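Local coordinates for similar to N-acetyltransferase (Staphylococcus aureus subsp. aureus, PDB 4MBU), which belongs to the Gcn5-related N-acetyltransferases and transfers an acetyl group, probably from acetyl-coenzyme A, to an amine of its substrate, at the interface of chains A and B. Residues are numbered along the deposited sequence; one frame, centred on the assembly and turned at random. Chains: chain A/B, Similar to N-acetyltransferase.

Contact 1 and contact 2 belong to one two-fold symmetric interface between chains A and B of a GNAT-family acetyltransferase. The centres of their C-alpha atoms lie about 19 Å apart. Strands 147-150 and 153-163 contribute to both, and so does the segment between strands 63-72 and 82-89. Contact 1 is mixed, with a backbone hydrogen bond among aromatic side chains. Contact 2 is mainly apolar, with an arginine of each chain at its side, and the same phenylalanine of both chains meets there. The two-fold symmetry is consistent with a dimer within the deposited four-copy assembly, though the structure alone does not prove it.

Contact 1: the interface of chains A and B. Residues chain A 78, 80-81; chain B 33, 149, 154.
The short 3-10 helix 77-79 and the loop after it, in one GNAT-fold subunit, meet the C-terminal strands 147-150 and 153-163 of the other. A:Ala78 and B:Tyr149 make the polar link. The backbone N of B:Tyr149 donates to the carbonyl O of A:Ala78 at 3.0 Å.

B:Tyr33 comes in beside this link. Its phenol OH donates to the carbonyl O of B:Tyr149, 2.5 Å away. This bond stays within chain B and is short. It ties the ring to the strand that chain A touches. The same OH of B:Tyr33 packs against A:Ala78, 3.4 Å from its CA. The side chain of A:Gln80 runs nearly perpendicular to that of B:Tyr33. Its amide plane is turned 45° from the phenol ring. OE1 of A:Gln80 lies 3.4 Å from OH of B:Tyr33, a loose approach.

A:Tyr81 carries the aromatic part. Its CG lies anti to the carbonyl carbon (chi1 -57°), and the ring has a different neighbour on each side. CG of A:Gln80 sits over the centre of one face, 3.8 Å above the ring plane of A:Tyr81. This neighbour backs the ring from within its own chain. B:Trp154 lies towards the opposite side, beyond the rim. B:Tyr149 meets the edge, where its CB lies in the ring plane. Further along, CE2 of A:Tyr81 is 3.9 Å from CD2 of B:Tyr149.

The side chain of B:Trp154 is set roughly square to that of A:Tyr81. The benzo end of the indole does the touching, with its CH2 3.7 Å from CD2 of A:Tyr81. In turn, CB of A:Tyr81 lies in plane at the edge of the indole. The phenol ring of B:Tyr149 is tilted against the indole. CD1, on its edge, lies over the centre of one indole face, 3.5 Å above the ring plane of B:Trp154.

Contact 2: the interface of chains A and B. Residues chain A 74, 144, 147, 157, 159; chain B 73-74, 119, 141, 159.
CG of A:Phe159 and CG of B:Phe159 both lie anti to the carbonyl carbon, with chi1 -80° and -90°, and this carries the two rings from strand 153-163 of each GNAT-fold subunit toward one another. The directions of the two side chains cross, but their ring planes are near parallel. The rings are displaced and do not overlap. They touch at their rims, where A:Phe159 CE1 and B:Phe159 CE1 are 3.4 Å apart. The same residue of each chain meets its copy here, as expected near the two-fold axis.

B:Phe73 takes the other setting, with CG anti to the backbone N (chi1 166°). Its ring tip faces A:Leu144, and the two side chains reach toward each other tip to tip. CD1 of A:Leu144 is 3.3 Å from CZ of B:Phe73, a tight contact. The second methyl of this leucine turns to another part of chain B. CD2 of A:Leu144 lies 3.7 Å from CB of B:Ala141 on strand 139-144. CZ of B:Phe159 lies in plane at the edge of the B:Phe73 ring. The ring is also backed by its neighbour B:Arg74, whose CG stands 3.9 Å above one face of B:Phe73, over its outer part.

The two arginines flank the phenylalanines. Both arginine side chains bend at the CG-CD bond. B:Arg74 meets A:Leu157 tip to tip, with NE 3.5 Å from the methyl CD2 of A:Leu157. Its side chain passes antiparallel to that of A:Phe159, and the guanidinium and ring planes are steeply inclined. CE2 of A:Phe159 sits 4.0 Å above one guanidinium face of B:Arg74, away from its centre. A:Arg74 repeats this against B:Phe159, with CE2 of that ring 4.1 Å above the guanidinium of A:Arg74. The rings therefore point rims at the guanidinium faces and do not lie flat on them.

Contact 1: the interface of chains A and B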
# COMPACT_ATOMS: atom_id res chain seq x y z
N ALA A 78 14.79 4.62 23.51
CA ALA A 78 14.47 3.24 23.13
C ALA A 78 14.35 3.01 21.62
O ALA A 78 14.19 1.86 21.18
CB ALA A 78 13.25 2.74 23.85
N GLN A 80 16.80 3.55 19.74
CA GLN A 80 18.21 3.65 19.37
C GLN A 80 18.64 2.68 18.27
O GLN A 80 19.58 2.96 17.54
CB GLN A 80 19.13 3.52 20.58
CG GLN A 80 19.10 2.16 21.23
CD GLN A 80 19.92 2.12 22.51
OE1 GLN A 80 19.48 1.60 23.54
NE2 GLN A 80 21.13 2.68 22.45
N TYR A 81 17.97 1.55 18.14
CA TYR A 81 18.35 0.64 17.06
C TYR A 81 17.61 0.92 15.74
O TYR A 81 17.76 0.18 14.76
CB TYR A 81 18.21 -0.82 17.49
CG TYR A 81 19.03 -1.13 18.71
CD1 TYR A 81 20.42 -1.13 18.65
CD2 TYR A 81 18.43 -1.42 19.92
CE1 TYR A 81 21.18 -1.41 19.77
CE2 TYR A 81 19.17 -1.71 21.05
CZ TYR A 81 20.55 -1.70 20.97
OH TYR A 81 21.30 -1.99 22.08
N TYR B 33 14.44 5.07 29.16
CA TYR B 33 14.90 4.12 30.16
C TYR B 33 15.02 4.74 31.55
O TYR B 33 14.60 4.13 32.54
CB TYR B 33 16.25 3.51 29.76
CG TYR B 33 16.27 2.82 28.42
CD1 TYR B 33 15.56 1.65 28.20
CD2 TYR B 33 17.02 3.33 27.37
CE1 TYR B 33 15.58 1.02 26.96
CE2 TYR B 33 17.05 2.71 26.12
CZ TYR B 33 16.33 1.55 25.93
OH TYR B 33 16.36 0.93 24.71
N TYR B 149 13.20 -0.90 21.73
CA TYR B 149 13.82 -1.98 22.51
C TYR B 149 13.82 -1.62 23.98
O TYR B 149 14.46 -0.65 24.40
CB TYR B 149 15.25 -2.25 22.03
CG TYR B 149 15.92 -3.47 22.66
CD1 TYR B 149 15.64 -4.75 22.20
CD2 TYR B 149 16.85 -3.33 23.68
CE1 TYR B 149 16.25 -5.86 22.75
CE2 TYR B 149 17.47 -4.44 24.24
CZ TYR B 149 17.17 -5.70 23.77
OH TYR B 149 17.78 -6.81 24.32
N TRP B 154 11.98 -6.64 21.76
CA TRP B 154 11.72 -5.74 20.65
C TRP B 154 10.27 -5.25 20.71
O TRP B 154 9.36 -6.01 21.03
CB TRP B 154 12.03 -6.44 19.34
CG TRP B 154 13.50 -6.71 19.21
CD1 TRP B 154 14.14 -7.90 19.39
CD2 TRP B 154 14.51 -5.74 18.91
NE1 TRP B 154 15.50 -7.73 19.21
CE2 TRP B 154 15.75 -6.41 18.91
CE3 TRP B 154 14.49 -4.36 18.63
CZ2 TRP B 154 16.96 -5.76 18.65
CZ3 TRP B 154 15.68 -3.72 18.37
CH2 TRP B 154 16.91 -4.42 18.39

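Contact 2: the interface of chains A and B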
# COMPACT_ATOMS: atom_id res chain seq x y z
N ARG A 74 12.76 8.52 15.67
CA ARG A 74 12.00 9.27 16.66
C ARG A 74 12.90 9.53 17.85
O ARG A 74 13.73 8.69 18.19
CB ARG A 74 10.73 8.52 17.10
CG ARG A 74 9.54 8.76 16.16
CD ARG A 74 8.46 7.69 16.27
NE ARG A 74 7.62 7.81 17.47
CZ ARG A 74 6.63 8.69 17.61
NH1 ARG A 74 6.36 9.55 16.63
NH2 ARG A 74 5.92 8.72 18.73
N LEU A 144 0.10 7.23 6.80
CA LEU A 144 -0.59 8.27 7.55
C LEU A 144 -1.18 9.25 6.55
O LEU A 144 -0.45 9.89 5.79
CB LEU A 144 0.37 8.97 8.50
CG LEU A 144 0.85 8.13 9.68
CD1 LEU A 144 2.13 8.69 10.19
CD2 LEU A 144 -0.17 8.16 10.77
N VAL A 147 -1.24 13.94 6.48
CA VAL A 147 -0.29 14.42 7.48
C VAL A 147 0.47 15.62 6.98
O VAL A 147 1.03 16.39 7.78
CB VAL A 147 0.78 13.37 7.92
CG1 VAL A 147 0.18 12.35 8.83
CG2 VAL A 147 1.43 12.73 6.69
N LEU A 157 1.80 10.18 4.00
CA LEU A 157 3.15 9.69 4.20
C LEU A 157 3.13 8.19 4.44
O LEU A 157 2.51 7.71 5.39
CB LEU A 157 3.81 10.40 5.39
CG LEU A 157 5.26 10.01 5.65
CD1 LEU A 157 6.14 10.54 4.52
CD2 LEU A 157 5.75 10.54 6.99
N PHE A 159 5.16 4.66 5.34
CA PHE A 159 6.37 4.19 6.00
C PHE A 159 6.76 2.85 5.41
O PHE A 159 5.93 1.94 5.33
CB PHE A 159 6.13 4.03 7.50
CG PHE A 159 6.19 5.32 8.27
CD1 PHE A 159 5.21 5.62 9.20
CD2 PHE A 159 7.23 6.21 8.09
CE1 PHE A 159 5.26 6.79 9.93
CE2 PHE A 159 7.28 7.39 8.82
CZ PHE A 159 6.30 7.67 9.74
N PHE B 73 4.28 16.26 15.36
CA PHE B 73 4.44 14.85 15.02
C PHE B 73 5.81 14.58 14.36
O PHE B 73 6.55 13.70 14.79
CB PHE B 73 3.29 14.38 14.11
CG PHE B 73 3.54 13.05 13.45
CD1 PHE B 73 3.85 11.93 14.21
CD2 PHE B 73 3.44 12.92 12.08
CE1 PHE B 73 4.07 10.70 13.59
CE2 PHE B 73 3.66 11.71 11.47
CZ PHE B 73 3.98 10.60 12.22
N ARG B 74 6.10 15.32 13.29
CA ARG B 74 7.42 15.28 12.66
C ARG B 74 7.83 16.72 12.42
O ARG B 74 6.96 17.58 12.26
CB ARG B 74 7.39 14.47 11.35
CG ARG B 74 7.45 12.95 11.57
CD ARG B 74 6.98 12.12 10.37
NE ARG B 74 7.93 12.12 9.24
CZ ARG B 74 9.03 11.38 9.19
NH1 ARG B 74 9.34 10.57 10.20
NH2 ARG B 74 9.82 11.44 8.12
N VAL B 119 -2.56 12.30 15.67
CA VAL B 119 -1.84 11.03 15.61
C VAL B 119 -1.46 10.51 17.01
O VAL B 119 -1.05 11.28 17.89
CB VAL B 119 -0.55 11.15 14.76
CG1 VAL B 119 0.13 9.81 14.63
CG2 VAL B 119 -0.86 11.70 13.37
N ALA B 141 -3.38 3.25 11.28
CA ALA B 141 -2.68 3.66 10.06
C ALA B 141 -1.55 2.71 9.66
O ALA B 141 -1.12 2.68 8.50
CB ALA B 141 -2.16 5.08 10.19
N PHE B 159 0.53 3.03 14.75
CA PHE B 159 0.13 4.42 14.58
C PHE B 159 -1.38 4.43 14.40
O PHE B 159 -1.91 3.66 13.62
CB PHE B 159 0.81 5.03 13.35
CG PHE B 159 2.14 5.66 13.64
CD1 PHE B 159 3.25 5.37 12.85
CD2 PHE B 159 2.28 6.58 14.67
CE1 PHE B 159 4.48 5.97 13.11
CE2 PHE B 159 3.51 7.17 14.93
CZ PHE B 159 4.61 6.87 14.15